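Local structure of succinate dehydrogenase subunit B (Mycolicibacterium smegmatis MC2 51, 6LUM) at residues Ser84-Ile89 with Glu118-Leu123; Asn93-Lys98 with Ile175-Cys180; Val24-Lys29 with Val48-Ser53; Ile30-Pro35 with Tyr66-Leu71; Ala142-Leu147 with Asp211-Glu216. The protein probably carries electrons, as the iron-sulfur subunit of succinate dehydrogenase, through its 2Fe-2S, 4Fe-4S and 3Fe-4S clusters from the flavoprotein subunit toward the quinone site. All coordinates share one frame; numbering follows the deposited sequence.

Contact 1: residues Ser84-Ile89 with Glu118-Leu123; sequences SDAMRI and EPIRGL. With FES (Fe2/s2 (inorganic) cluster), chain B.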
# COMPACT_ATOMS: atom_id res chain seq x y z
N SER J 84 26.39 -19.76 13.13
CA SER J 84 27.21 -18.56 13.02
C SER J 84 28.53 -18.82 12.33
O SER J 84 29.13 -17.89 11.79
CB SER J 84 27.42 -17.96 14.40
OG SER J 84 28.11 -18.84 15.24
N ASP J 85 28.99 -20.07 12.27
CA ASP J 85 30.32 -20.33 11.74
C ASP J 85 30.31 -21.08 10.43
O ASP J 85 31.04 -22.05 10.27
CB ASP J 85 31.14 -21.11 12.74
CG ASP J 85 30.39 -22.24 13.27
OD1 ASP J 85 29.22 -22.34 12.93
OD2 ASP J 85 30.96 -23.04 14.02
N ALA J 86 29.47 -20.67 9.49
CA ALA J 86 29.55 -21.22 8.15
C ALA J 86 30.89 -20.86 7.53
O ALA J 86 31.29 -19.69 7.53
CB ALA J 86 28.41 -20.67 7.30
N MET J 87 31.58 -21.86 7.00
CA MET J 87 32.86 -21.67 6.35
C MET J 87 32.91 -22.58 5.14
O MET J 87 32.09 -23.46 4.97
CB MET J 87 34.03 -22.00 7.28
CG MET J 87 34.36 -20.92 8.26
SD MET J 87 35.14 -21.58 9.72
CE MET J 87 34.86 -20.22 10.84
N ARG J 88 33.91 -22.34 4.30
CA ARG J 88 34.27 -23.23 3.20
C ARG J 88 35.46 -24.05 3.65
O ARG J 88 36.56 -23.52 3.77
CB ARG J 88 34.62 -22.44 1.95
CG ARG J 88 33.56 -22.39 0.92
CD ARG J 88 34.14 -21.87 -0.34
NE ARG J 88 34.64 -20.51 -0.17
CZ ARG J 88 35.37 -19.87 -1.07
NH1 ARG J 88 35.69 -20.49 -2.20
NH2 ARG J 88 35.78 -18.64 -0.86
N ILE J 89 35.23 -25.33 3.88
CA ILE J 89 36.25 -26.24 4.38
C ILE J 89 36.43 -27.33 3.35
O ILE J 89 35.57 -28.20 3.21
CB ILE J 89 35.85 -26.83 5.73
CG1 ILE J 89 35.63 -25.71 6.74
CG2 ILE J 89 36.90 -27.79 6.21
CD1 ILE J 89 34.56 -26.00 7.72
N GLU J 118 38.32 -21.25 4.49
CA GLU J 118 38.22 -19.93 3.88
C GLU J 118 36.77 -19.48 3.96
O GLU J 118 35.88 -20.30 4.12
CB GLU J 118 38.72 -19.96 2.44
CG GLU J 118 38.09 -21.02 1.61
CD GLU J 118 38.76 -21.18 0.29
OE1 GLU J 118 39.65 -20.36 -0.02
OE2 GLU J 118 38.44 -22.14 -0.43
N PRO J 119 36.51 -18.18 3.89
CA PRO J 119 35.15 -17.69 4.07
C PRO J 119 34.20 -18.22 3.00
O PRO J 119 34.61 -18.72 1.96
CB PRO J 119 35.30 -16.17 3.96
CG PRO J 119 36.58 -15.96 3.32
CD PRO J 119 37.45 -17.06 3.76
N ILE J 120 32.91 -18.10 3.28
CA ILE J 120 31.91 -18.49 2.30
C ILE J 120 31.91 -17.49 1.16
O ILE J 120 32.29 -16.33 1.31
CB ILE J 120 30.52 -18.62 2.95
CG1 ILE J 120 30.17 -17.37 3.73
CG2 ILE J 120 30.49 -19.81 3.85
CD1 ILE J 120 28.88 -17.48 4.49
N ARG J 121 31.47 -17.95 -0.01
CA ARG J 121 31.66 -17.22 -1.25
C ARG J 121 30.36 -16.55 -1.69
O ARG J 121 29.38 -17.24 -1.97
CB ARG J 121 32.15 -18.15 -2.34
CG ARG J 121 32.14 -17.52 -3.69
CD ARG J 121 32.78 -18.40 -4.71
NE ARG J 121 32.55 -17.86 -6.03
CZ ARG J 121 32.81 -18.50 -7.16
NH1 ARG J 121 33.33 -19.72 -7.12
NH2 ARG J 121 32.55 -17.92 -8.31
N GLY J 122 30.37 -15.24 -1.78
CA GLY J 122 29.22 -14.54 -2.29
C GLY J 122 28.94 -13.28 -1.51
O GLY J 122 28.22 -12.39 -1.98
N LEU J 123 29.51 -13.19 -0.33
CA LEU J 123 29.30 -12.08 0.58
C LEU J 123 30.61 -11.35 0.82
O LEU J 123 31.68 -11.95 0.77
CB LEU J 123 28.73 -12.57 1.91
CG LEU J 123 27.40 -13.32 1.90
CD1 LEU J 123 27.22 -14.05 3.18
CD2 LEU J 123 26.27 -12.36 1.71
FE1 FES B . 27.12 -22.01 16.47
FE2 FES B . 28.71 -23.90 14.74
S1 FES B . 29.14 -22.83 16.60
S2 FES B . 26.61 -23.29 14.77
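Glu118 pairs with Arg88 across two antiparallel strands of the mixed beta sheet in the beta-grasp (plant-type ferredoxin) 2Fe-2S domain. Arg88 N gives a bond of 2.8 Å to Glu118 O, and Glu118 N returns one of 3.0 Å to Arg88 O. The Glu118 carboxylate also lies over one face of the Arg88 guanidinium, the two planes 15° apart; OE2 sits 3.7 Å from NH1 and well above the plane, a long salt bridge made by charge alone. Pro119 follows, and its carbonyl O is gripped side-on in the guanidinium plane, by Arg88 NE at 2.8 Å and by NH2 at 3.1 Å. A leucine in place of Arg88 would probably leave Pro119 O without these two donors and the Glu118 carboxylate without its stacked charge. Ile120 points its CB away, yet its CG2 still meets Ala86 CB at 4.1 Å. Just before that alanine, Asp85 OD1 and OD2 both bind iron FE2 of the 2Fe-2S cluster, so the strand pair leads directly to the metal site. Arg121 closes the other face of the Arg88 guanidinium with its CB, which lies over the centre, 3.9 Å from CZ.

Contact 2: residues Asn93-Lys98 with Ile175-Cys180; sequences NRLACK and ILCACC. With SF4 (iron/sulfur cluster), chain C; FES (Fe2/s2 (inorganic) cluster), chain B.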
# COMPACT_ATOMS: atom_id res chain seq x y z
N ASN J 93 30.76 -25.84 1.86
CA ASN J 93 30.32 -25.11 3.05
C ASN J 93 29.99 -26.09 4.17
O ASN J 93 29.37 -27.12 3.94
CB ASN J 93 29.08 -24.29 2.72
CG ASN J 93 29.39 -23.11 1.89
OD1 ASN J 93 30.47 -22.97 1.37
ND2 ASN J 93 28.43 -22.23 1.75
N ARG J 94 30.40 -25.77 5.41
CA ARG J 94 30.29 -26.82 6.42
C ARG J 94 29.75 -26.47 7.80
O ARG J 94 29.27 -27.40 8.45
CB ARG J 94 31.64 -27.51 6.62
CG ARG J 94 32.09 -28.42 5.52
CD ARG J 94 31.21 -29.65 5.33
NE ARG J 94 30.30 -29.49 4.20
CZ ARG J 94 29.38 -30.38 3.84
NH1 ARG J 94 29.25 -31.50 4.52
NH2 ARG J 94 28.62 -30.15 2.79
N LEU J 95 29.78 -25.23 8.31
CA LEU J 95 29.59 -25.06 9.76
C LEU J 95 30.67 -25.73 10.59
O LEU J 95 30.45 -26.82 11.11
CB LEU J 95 28.23 -25.54 10.26
CG LEU J 95 27.16 -24.57 10.73
CD1 LEU J 95 26.77 -23.58 9.72
CD2 LEU J 95 25.99 -25.41 11.09
N ALA J 96 31.83 -25.09 10.68
CA ALA J 96 33.04 -25.67 11.25
C ALA J 96 32.86 -26.40 12.56
O ALA J 96 33.75 -27.16 12.94
CB ALA J 96 34.06 -24.56 11.46
N CYS J 97 31.78 -26.19 13.28
CA CYS J 97 31.59 -26.90 14.54
C CYS J 97 31.18 -28.34 14.36
O CYS J 97 30.99 -29.04 15.35
CB CYS J 97 30.54 -26.21 15.40
SG CYS J 97 28.86 -26.58 14.96
N LYS J 98 31.03 -28.81 13.12
CA LYS J 98 30.48 -30.12 12.87
C LYS J 98 31.35 -31.02 12.02
O LYS J 98 30.93 -32.13 11.69
CB LYS J 98 29.12 -30.01 12.19
CG LYS J 98 28.06 -29.47 13.07
CD LYS J 98 26.80 -29.26 12.31
CE LYS J 98 25.66 -29.82 13.08
NZ LYS J 98 24.41 -29.75 12.30
N ILE J 175 18.12 -22.29 10.40
CA ILE J 175 18.85 -21.48 11.37
C ILE J 175 19.50 -20.27 10.74
O ILE J 175 20.18 -19.52 11.45
CB ILE J 175 19.93 -22.30 12.09
CG1 ILE J 175 20.92 -22.88 11.11
CG2 ILE J 175 19.30 -23.38 12.87
CD1 ILE J 175 21.88 -23.85 11.72
N LEU J 176 19.31 -20.04 9.45
CA LEU J 176 19.80 -18.86 8.75
C LEU J 176 21.32 -18.75 8.83
O LEU J 176 21.87 -17.77 9.30
CB LEU J 176 19.13 -17.60 9.28
CG LEU J 176 17.67 -17.38 8.96
CD1 LEU J 176 17.11 -16.37 9.90
CD2 LEU J 176 17.54 -16.91 7.55
N CYS J 177 21.99 -19.78 8.34
CA CYS J 177 23.45 -19.80 8.36
C CYS J 177 24.08 -19.39 7.05
O CYS J 177 25.26 -19.03 7.05
CB CYS J 177 23.95 -21.19 8.76
SG CYS J 177 23.56 -22.50 7.66
N ALA J 178 23.34 -19.42 5.95
CA ALA J 178 23.78 -19.07 4.60
C ALA J 178 24.70 -20.10 3.98
O ALA J 178 25.36 -19.80 3.00
CB ALA J 178 24.45 -17.70 4.57
N CYS J 179 24.75 -21.31 4.50
CA CYS J 179 25.52 -22.36 3.85
C CYS J 179 24.94 -22.75 2.51
O CYS J 179 25.62 -23.40 1.72
CB CYS J 179 25.59 -23.60 4.74
SG CYS J 179 26.84 -23.60 6.00
N CYS J 180 23.70 -22.37 2.23
CA CYS J 180 23.01 -22.71 1.00
C CYS J 180 23.12 -21.60 -0.03
O CYS J 180 23.52 -21.85 -1.17
CB CYS J 180 21.54 -23.00 1.31
SG CYS J 180 20.59 -21.54 1.69
FE1 SF4 C . 20.17 -22.51 3.84
FE2 SF4 C . 21.45 -22.80 6.54
FE3 SF4 C . 19.58 -24.95 5.53
FE4 SF4 C . 18.51 -22.26 6.37
S1 SF4 C . 19.71 -23.76 7.30
S2 SF4 C . 18.40 -23.45 4.60
S3 SF4 C . 20.25 -21.31 5.60
S4 SF4 C . 21.35 -24.00 4.79
FE1 FES B . 27.12 -22.01 16.47
FE2 FES B . 28.71 -23.90 14.74
S1 FES B . 29.14 -22.83 16.60
S2 FES B . 26.61 -23.29 14.77
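Cys179 O takes the one hydrogen bond between these segments, from Asn93 ND2 at 3.0 Å. The donor stands above the carbonyl plane, and the N-H...O angle of 137° makes the bond far from straight. The same oxygen has a second, weak donor in Ser183 OG, while Asn93 ND2 also reaches Thr182 OG1 in another weak bond. Asn93 CB itself lies 4.0 Å from Cys179 SG. A leucine in place of Asn93 would probably deprive Cys179 O of its amide donor and leave this turn of the cluster loop less firmly tied to the 2Fe-2S domain.

Here the beta-grasp 2Fe-2S domain meets the dicluster domain, whose Cys-x-x-Cys-x-x-Cys run wraps the 4Fe-4S cubane. Cys177 SG binds iron FE2 of the cubane at 2.4 Å, and Cys180 SG binds FE1. Cys179, between them, does not bind the cubane: its SG is anti to the carbonyl carbon (chi1 -83°) and packs on Leu95 CD1 at 3.7 Å. Its backbone N instead points at Cys177 SG, 3.6 Å away, with an N-H...S angle of 163°, a bond that would probably temper the charge on the ligand sulfur. Leu95 brings the apolar part of the 93-98 loop onto the cubane loop. Its CD1 touches Cys177 CB at 3.8 Å as well as Cys179 SG, and CD2 comes more loosely to Ile175 CD1. Two residues further on, Cys97 SG approaches iron FE2 of the 2Fe-2S cluster at 2.7 Å.

Contact 3: residues Val24-Lys29 with Val48-Ser53; sequences VMVTLK and VPCLPS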
# COMPACT_ATOMS: atom_id res chain seq x y z
N VAL J 24 47.99 -35.85 16.06
CA VAL J 24 48.29 -36.11 14.66
C VAL J 24 48.91 -34.89 13.99
O VAL J 24 49.46 -35.03 12.88
CB VAL J 24 47.05 -36.59 13.90
CG1 VAL J 24 47.44 -37.30 12.61
CG2 VAL J 24 46.23 -37.51 14.77
N MET J 25 48.85 -33.72 14.61
CA MET J 25 49.53 -32.54 14.13
C MET J 25 49.03 -32.14 12.74
O MET J 25 49.79 -31.80 11.84
CB MET J 25 51.05 -32.75 14.13
CG MET J 25 51.59 -33.21 15.47
SD MET J 25 51.44 -31.99 16.79
CE MET J 25 52.25 -30.58 16.04
N VAL J 26 47.70 -32.18 12.59
CA VAL J 26 47.06 -31.74 11.36
C VAL J 26 47.47 -30.31 11.03
O VAL J 26 47.72 -29.48 11.91
CB VAL J 26 45.53 -31.86 11.53
CG1 VAL J 26 44.80 -31.34 10.32
CG2 VAL J 26 45.16 -33.30 11.77
N THR J 27 47.55 -30.02 9.74
CA THR J 27 47.88 -28.69 9.25
C THR J 27 46.62 -28.01 8.73
O THR J 27 45.81 -28.65 8.04
CB THR J 27 48.92 -28.77 8.13
OG1 THR J 27 50.18 -29.15 8.69
CG2 THR J 27 49.07 -27.44 7.44
N LEU J 28 46.44 -26.74 9.07
CA LEU J 28 45.35 -25.93 8.56
C LEU J 28 45.91 -24.89 7.60
O LEU J 28 47.04 -24.42 7.78
CB LEU J 28 44.58 -25.23 9.68
CG LEU J 28 44.17 -26.03 10.91
CD1 LEU J 28 43.64 -25.08 11.95
CD2 LEU J 28 43.13 -27.06 10.57
N LYS J 29 45.13 -24.53 6.60
CA LYS J 29 45.50 -23.50 5.64
C LYS J 29 44.43 -22.44 5.64
O LYS J 29 43.45 -22.54 4.90
CB LYS J 29 45.68 -24.09 4.25
CG LYS J 29 47.09 -24.49 3.91
CD LYS J 29 47.19 -24.97 2.49
CE LYS J 29 46.82 -23.86 1.53
NZ LYS J 29 46.90 -24.33 0.12
N VAL J 48 48.60 -27.72 14.12
CA VAL J 48 47.92 -27.85 15.40
C VAL J 48 47.69 -29.33 15.70
O VAL J 48 47.57 -30.13 14.77
CB VAL J 48 46.60 -27.08 15.40
CG1 VAL J 48 46.85 -25.63 15.13
CG2 VAL J 48 45.69 -27.64 14.34
N PRO J 49 47.61 -29.74 16.96
CA PRO J 49 47.34 -31.14 17.26
C PRO J 49 45.85 -31.44 17.18
O PRO J 49 45.01 -30.61 17.51
CB PRO J 49 47.85 -31.30 18.69
CG PRO J 49 47.66 -29.98 19.27
CD PRO J 49 47.91 -28.98 18.18
N CYS J 50 45.54 -32.65 16.74
CA CYS J 50 44.17 -33.10 16.58
C CYS J 50 43.93 -34.32 17.45
O CYS J 50 44.87 -34.94 17.96
CB CYS J 50 43.87 -33.43 15.11
SG CYS J 50 42.21 -34.04 14.77
N LEU J 51 42.67 -34.67 17.64
CA LEU J 51 42.25 -35.83 18.41
C LEU J 51 41.15 -36.56 17.67
O LEU J 51 40.67 -36.09 16.63
CB LEU J 51 41.75 -35.42 19.81
CG LEU J 51 42.70 -35.28 20.99
CD1 LEU J 51 43.37 -36.61 21.25
CD2 LEU J 51 43.72 -34.19 20.79
N PRO J 52 40.73 -37.73 18.15
CA PRO J 52 39.49 -38.30 17.64
C PRO J 52 38.27 -37.50 18.03
O PRO J 52 37.35 -37.34 17.21
CB PRO J 52 39.48 -39.71 18.26
CG PRO J 52 40.90 -40.00 18.55
CD PRO J 52 41.48 -38.70 18.97
N SER J 53 38.22 -36.99 19.25
CA SER J 53 37.09 -36.19 19.72
C SER J 53 37.40 -34.70 19.60
O SER J 53 37.39 -33.96 20.58
CB SER J 53 36.73 -36.57 21.14
OG SER J 53 36.23 -37.89 21.20
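Val24 and Met25 begin the contact, running beside Cys50 and Pro49 as the chain enters the first strand of the beta-grasp 2Fe-2S domain, next to the end of its antiparallel neighbour 42-47. Val24 approaches through its backbone, its N near Cys50 O. Met25 is at the solvent side, and its chain is bent at chi2 (-66°), which brings SD round to Pro49; SD comes 4.1 Å from Pro49 CB, the two side chains crossing at a slant. Its CA makes a CA-H...O contact of 3.2 Å with Val48 O.

Val26 makes the one hydrogen bond between the segments. Its carbonyl O receives Val48 N at 3.0 Å, with a nearly straight N-H...O angle of 167° and the donor almost in line with the C=O bond. The pairing goes no further: Val26 N is near Val48 O but badly angled for a bond. On the side chain, Val26 CG2, anti to the carbonyl carbon, meets Cys50 CB at 3.6 Å. Cys50 also packs on Met101 and Met104, and Val26 on Ile115 of strand 114-118, so both join the buried side.

Leu28, two residues along the strand, sends its end toward Val48, and the two side chains cross at about a right angle. Val63 of helix 56-67 packs against both. Leu28 CD1 lies 4.1 Å from Val48 CG2.

Contact 4: residues Ile30-Pro35 with Tyr66-Leu71; sequences IARFNP and YLDGTL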
# COMPACT_ATOMS: atom_id res chain seq x y z
N ILE J 30 44.59 -21.43 6.45
CA ILE J 30 43.59 -20.38 6.54
C ILE J 30 43.84 -19.42 5.39
O ILE J 30 44.96 -19.31 4.89
CB ILE J 30 43.67 -19.66 7.89
CG1 ILE J 30 43.72 -20.66 9.03
CG2 ILE J 30 42.45 -18.81 8.09
CD1 ILE J 30 42.50 -21.47 9.16
N ALA J 31 42.80 -18.73 4.95
CA ALA J 31 42.93 -17.71 3.91
C ALA J 31 42.81 -16.36 4.58
O ALA J 31 41.73 -15.77 4.67
CB ALA J 31 41.88 -17.90 2.83
N ARG J 32 43.94 -15.84 5.07
CA ARG J 32 43.93 -14.62 5.85
C ARG J 32 43.73 -13.41 4.96
O ARG J 32 44.16 -13.38 3.80
CB ARG J 32 45.24 -14.47 6.62
CG ARG J 32 45.71 -15.75 7.28
CD ARG J 32 44.90 -16.06 8.52
NE ARG J 32 44.81 -14.90 9.41
CZ ARG J 32 45.74 -14.58 10.30
NH1 ARG J 32 46.82 -15.32 10.43
NH2 ARG J 32 45.57 -13.51 11.06
N PHE J 33 43.07 -12.40 5.52
CA PHE J 33 42.83 -11.13 4.84
C PHE J 33 42.62 -10.08 5.91
O PHE J 33 41.64 -10.14 6.64
CB PHE J 33 41.62 -11.21 3.93
CG PHE J 33 41.05 -9.88 3.54
CD1 PHE J 33 41.59 -9.16 2.50
CD2 PHE J 33 39.97 -9.35 4.21
CE1 PHE J 33 41.07 -7.93 2.15
CE2 PHE J 33 39.45 -8.13 3.85
CZ PHE J 33 40.00 -7.42 2.83
N ASN J 34 43.53 -9.13 6.00
CA ASN J 34 43.45 -8.06 6.98
C ASN J 34 42.80 -6.85 6.34
O ASN J 34 43.24 -6.42 5.27
CB ASN J 34 44.84 -7.70 7.48
CG ASN J 34 44.85 -7.28 8.93
OD1 ASN J 34 43.81 -7.07 9.55
ND2 ASN J 34 46.04 -7.16 9.50
N PRO J 35 41.76 -6.28 6.92
CA PRO J 35 41.02 -5.23 6.22
C PRO J 35 41.70 -3.88 6.24
O PRO J 35 41.43 -3.04 5.38
CB PRO J 35 39.69 -5.18 6.98
CG PRO J 35 40.06 -5.57 8.34
CD PRO J 35 41.14 -6.60 8.21
N TYR J 66 46.57 -19.80 20.97
CA TYR J 66 48.00 -19.97 21.22
C TYR J 66 48.86 -19.38 20.10
O TYR J 66 49.65 -18.46 20.35
CB TYR J 66 48.29 -21.45 21.45
CG TYR J 66 47.46 -22.00 22.57
CD1 TYR J 66 46.34 -22.76 22.32
CD2 TYR J 66 47.78 -21.73 23.88
CE1 TYR J 66 45.57 -23.25 23.34
CE2 TYR J 66 47.01 -22.22 24.91
CZ TYR J 66 45.91 -22.98 24.63
OH TYR J 66 45.14 -23.47 25.66
N LEU J 67 48.73 -19.89 18.88
CA LEU J 67 49.68 -19.50 17.84
C LEU J 67 49.41 -18.09 17.33
O LEU J 67 50.24 -17.19 17.49
CB LEU J 67 49.62 -20.50 16.68
CG LEU J 67 49.50 -21.97 17.05
CD1 LEU J 67 49.11 -22.76 15.84
CD2 LEU J 67 50.79 -22.48 17.62
N ASP J 68 48.26 -17.89 16.70
CA ASP J 68 47.87 -16.59 16.16
C ASP J 68 47.04 -15.83 17.18
O ASP J 68 47.22 -16.00 18.39
CB ASP J 68 47.11 -16.73 14.84
CG ASP J 68 47.44 -15.60 13.89
OD1 ASP J 68 47.71 -14.49 14.38
OD2 ASP J 68 47.44 -15.82 12.66
N GLY J 69 46.16 -14.96 16.70
CA GLY J 69 45.42 -14.07 17.58
C GLY J 69 44.96 -12.85 16.84
O GLY J 69 44.19 -12.04 17.37
N THR J 70 45.40 -12.71 15.60
CA THR J 70 44.73 -11.84 14.65
C THR J 70 43.59 -12.56 13.94
O THR J 70 42.77 -11.91 13.29
CB THR J 70 45.75 -11.32 13.63
OG1 THR J 70 46.88 -10.78 14.32
CG2 THR J 70 45.16 -10.21 12.78
N LEU J 71 43.50 -13.88 14.09
CA LEU J 71 42.52 -14.69 13.38
C LEU J 71 41.14 -14.54 14.01
O LEU J 71 40.96 -14.88 15.18
CB LEU J 71 42.95 -16.15 13.38
CG LEU J 71 41.94 -17.13 12.80
CD1 LEU J 71 41.61 -16.73 11.38
CD2 LEU J 71 42.50 -18.52 12.82
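The Arg32 guanidinium has Leu71 CB over one face, toward the rim, and Thr70 CB at its edge, close to the plane, where it comes 3.4 Å from NH2. Asp68 OD2 comes in obliquely. The contact lies in the beta-grasp 2Fe-2S domain, where the end of strand 27-32, between strands 42-47 and 114-118, meets the turn that leaves helix 56-67.

Arg32 and Asp68 reach toward each other tip to tip, with the guanidinium and carboxylate planes 74° apart, and it is OD2 that meets the arginine. OD2 pairs with Arg32 NH1 as a salt bridge; the modelled separation is too short to be taken literally at this resolution. The arginine chain is bent at chi2 and chi3, which folds CD and NE round toward the turn. Arg32 NE has a second, long and weak ion pair with Asp128. Phe46 of strand 42-47 packs on both Arg32 and Asp68.

The other carboxylate oxygen serves the turn itself. Asp68 OD1 accepts from Thr70 N at 3.2 Å, an Asx turn, with the donor above the carboxylate plane and an N-H...O angle of 168°; Gly69 N adds a weak bond to the same atom. One aspartate thus shapes the turn with one oxygen and holds the strand's arginine with the other. Inside this polar layer the contact is apolar: Leu71 crosses Ile30 at about a right angle, and Leu71 CD1 lies 4.0 Å from Ile30 CG2.

Contact 5: residues Ala142-Leu147 with Asp211-Glu216; sequences AVKPFL and DEAAAE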
# COMPACT_ATOMS: atom_id res chain seq x y z
N ALA J 142 13.06 -9.35 2.74
CA ALA J 142 12.46 -8.75 1.56
C ALA J 142 11.38 -9.63 0.98
O ALA J 142 10.65 -9.18 0.09
CB ALA J 142 13.51 -8.47 0.49
N VAL J 143 11.26 -10.87 1.44
CA VAL J 143 10.14 -11.73 1.13
C VAL J 143 9.03 -11.59 2.15
O VAL J 143 8.11 -12.41 2.18
CB VAL J 143 10.59 -13.19 1.01
CG1 VAL J 143 11.67 -13.32 -0.04
CG2 VAL J 143 11.10 -13.69 2.34
N LYS J 144 9.10 -10.57 3.00
CA LYS J 144 8.18 -10.34 4.10
C LYS J 144 8.04 -11.59 4.96
O LYS J 144 6.99 -12.24 4.94
CB LYS J 144 6.81 -9.91 3.58
CG LYS J 144 6.79 -8.53 2.96
CD LYS J 144 5.37 -8.03 2.86
CE LYS J 144 4.42 -9.16 2.53
NZ LYS J 144 3.06 -8.91 3.06
N PRO J 145 9.05 -11.94 5.71
CA PRO J 145 9.06 -13.20 6.46
C PRO J 145 8.35 -13.12 7.81
O PRO J 145 8.86 -13.58 8.82
CB PRO J 145 10.56 -13.47 6.64
CG PRO J 145 11.11 -12.12 6.79
CD PRO J 145 10.32 -11.21 5.90
N PHE J 146 7.16 -12.54 7.81
CA PHE J 146 6.37 -12.44 9.03
C PHE J 146 4.92 -12.71 8.71
O PHE J 146 4.48 -12.57 7.57
CB PHE J 146 6.52 -11.07 9.69
CG PHE J 146 6.55 -9.94 8.72
CD1 PHE J 146 5.38 -9.44 8.19
CD2 PHE J 146 7.74 -9.36 8.35
CE1 PHE J 146 5.41 -8.40 7.31
CE2 PHE J 146 7.76 -8.31 7.47
CZ PHE J 146 6.60 -7.83 6.95
N LEU J 147 4.17 -13.10 9.72
CA LEU J 147 2.76 -13.43 9.53
C LEU J 147 1.96 -12.15 9.37
O LEU J 147 1.90 -11.34 10.30
CB LEU J 147 2.24 -14.24 10.71
CG LEU J 147 1.15 -15.24 10.40
CD1 LEU J 147 1.77 -16.51 9.89
CD2 LEU J 147 0.31 -15.51 11.62
N ASP J 211 -2.31 -17.23 7.17
CA ASP J 211 -1.59 -16.11 6.58
C ASP J 211 -2.46 -15.48 5.50
O ASP J 211 -3.23 -16.16 4.82
CB ASP J 211 -0.26 -16.57 5.98
CG ASP J 211 0.70 -15.43 5.77
OD1 ASP J 211 0.57 -14.40 6.46
OD2 ASP J 211 1.60 -15.55 4.92
N GLU J 212 -2.34 -14.16 5.36
CA GLU J 212 -3.15 -13.40 4.42
C GLU J 212 -2.29 -12.62 3.44
O GLU J 212 -2.70 -11.56 2.96
CB GLU J 212 -4.09 -12.46 5.16
CG GLU J 212 -4.78 -13.08 6.34
CD GLU J 212 -5.55 -12.07 7.15
OE1 GLU J 212 -5.68 -10.91 6.69
OE2 GLU J 212 -6.01 -12.42 8.26
N ALA J 213 -1.09 -13.10 3.15
CA ALA J 213 -0.26 -12.48 2.13
C ALA J 213 0.45 -13.53 1.30
O ALA J 213 1.51 -13.25 0.73
CB ALA J 213 0.75 -11.52 2.75
N ALA J 214 -0.10 -14.74 1.22
CA ALA J 214 0.48 -15.76 0.37
C ALA J 214 0.57 -15.29 -1.07
O ALA J 214 1.59 -15.48 -1.73
CB ALA J 214 -0.33 -17.04 0.45
N ALA J 215 -0.49 -14.65 -1.57
CA ALA J 215 -0.49 -14.19 -2.95
C ALA J 215 0.53 -13.08 -3.17
O ALA J 215 1.18 -13.03 -4.21
CB ALA J 215 -1.89 -13.72 -3.34
N GLU J 216 0.71 -12.20 -2.18
CA GLU J 216 1.67 -11.12 -2.33
C GLU J 216 3.10 -11.65 -2.29
O GLU J 216 3.97 -11.17 -3.02
CB GLU J 216 1.45 -10.07 -1.24
CG GLU J 216 1.93 -8.69 -1.63
CD GLU J 216 3.42 -8.52 -1.50
OE1 GLU J 216 4.01 -9.17 -0.62
OE2 GLU J 216 4.00 -7.73 -2.28
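Lys144 with Glu216 and Leu147 with Asp211 make a modest, partly buried contact between the loop that follows helix 134-140 and the residues entering helix 214-221 of the 4Fe-4S dicluster region. The lysine chain, bent at chi3 (-37°), crosses the glutamate at about a right angle. Its CE is the part nearest the carboxylate, 3.2 Å from Glu216 OE1, whereas NZ is 3.8 Å from the same oxygen, a long salt bridge. Lys144 NZ also rests on Ala213 CB at 3.5 Å; Ala213 holds the N-cap position of the helix. Glu216 is on the solvent side of this pair.

Deeper in, Asp211 and Leu147 run alongside each other, pointing opposite ways. Asp211 OD1 lies 3.9 Å from Leu147 CA and accepts a hydrogen bond from the next residue, Val148 N. Its other oxygen, OD2, forms a salt bridge with Arg217, and Arg217 NE in turn donates to Lys144 O, so one arginine ties both segments together. Beside Lys144, Pro145 is the centre of an inverse gamma turn.

Helix 196-206 flanks the contact, with Phe205 touching Pro145 and Asp211 and Ala198 and Ala202 touching Val143, while Ala27 of subunit D packs on Asp211 and Ala214 at the helix start.

How the contacts relate
Contacts 1 and 2 form one unit around the clusters, their centres 8 Å apart: Met87 O lies 2.9 Å from Arg94 N, a probable hydrogen bond, and Asp85 and Cys97 come to the same 2Fe-2S iron. Contact 2 then continues to the 4Fe-4S cubane. Contacts 3 and 4 share strand 27-32 and meet where Val48 CG1 is 3.7 Å from Leu67 CD1. Contact 4 reaches contact 1 through Ala31 and Glu118, whose CB atoms are 3.8 Å apart, whereas contact 3 does not touch it. Contact 5 stands apart, its 211-216 segment in the dicluster region, its centre about 26 Å from that of contact 2 and about 47 Å from that of contact 3.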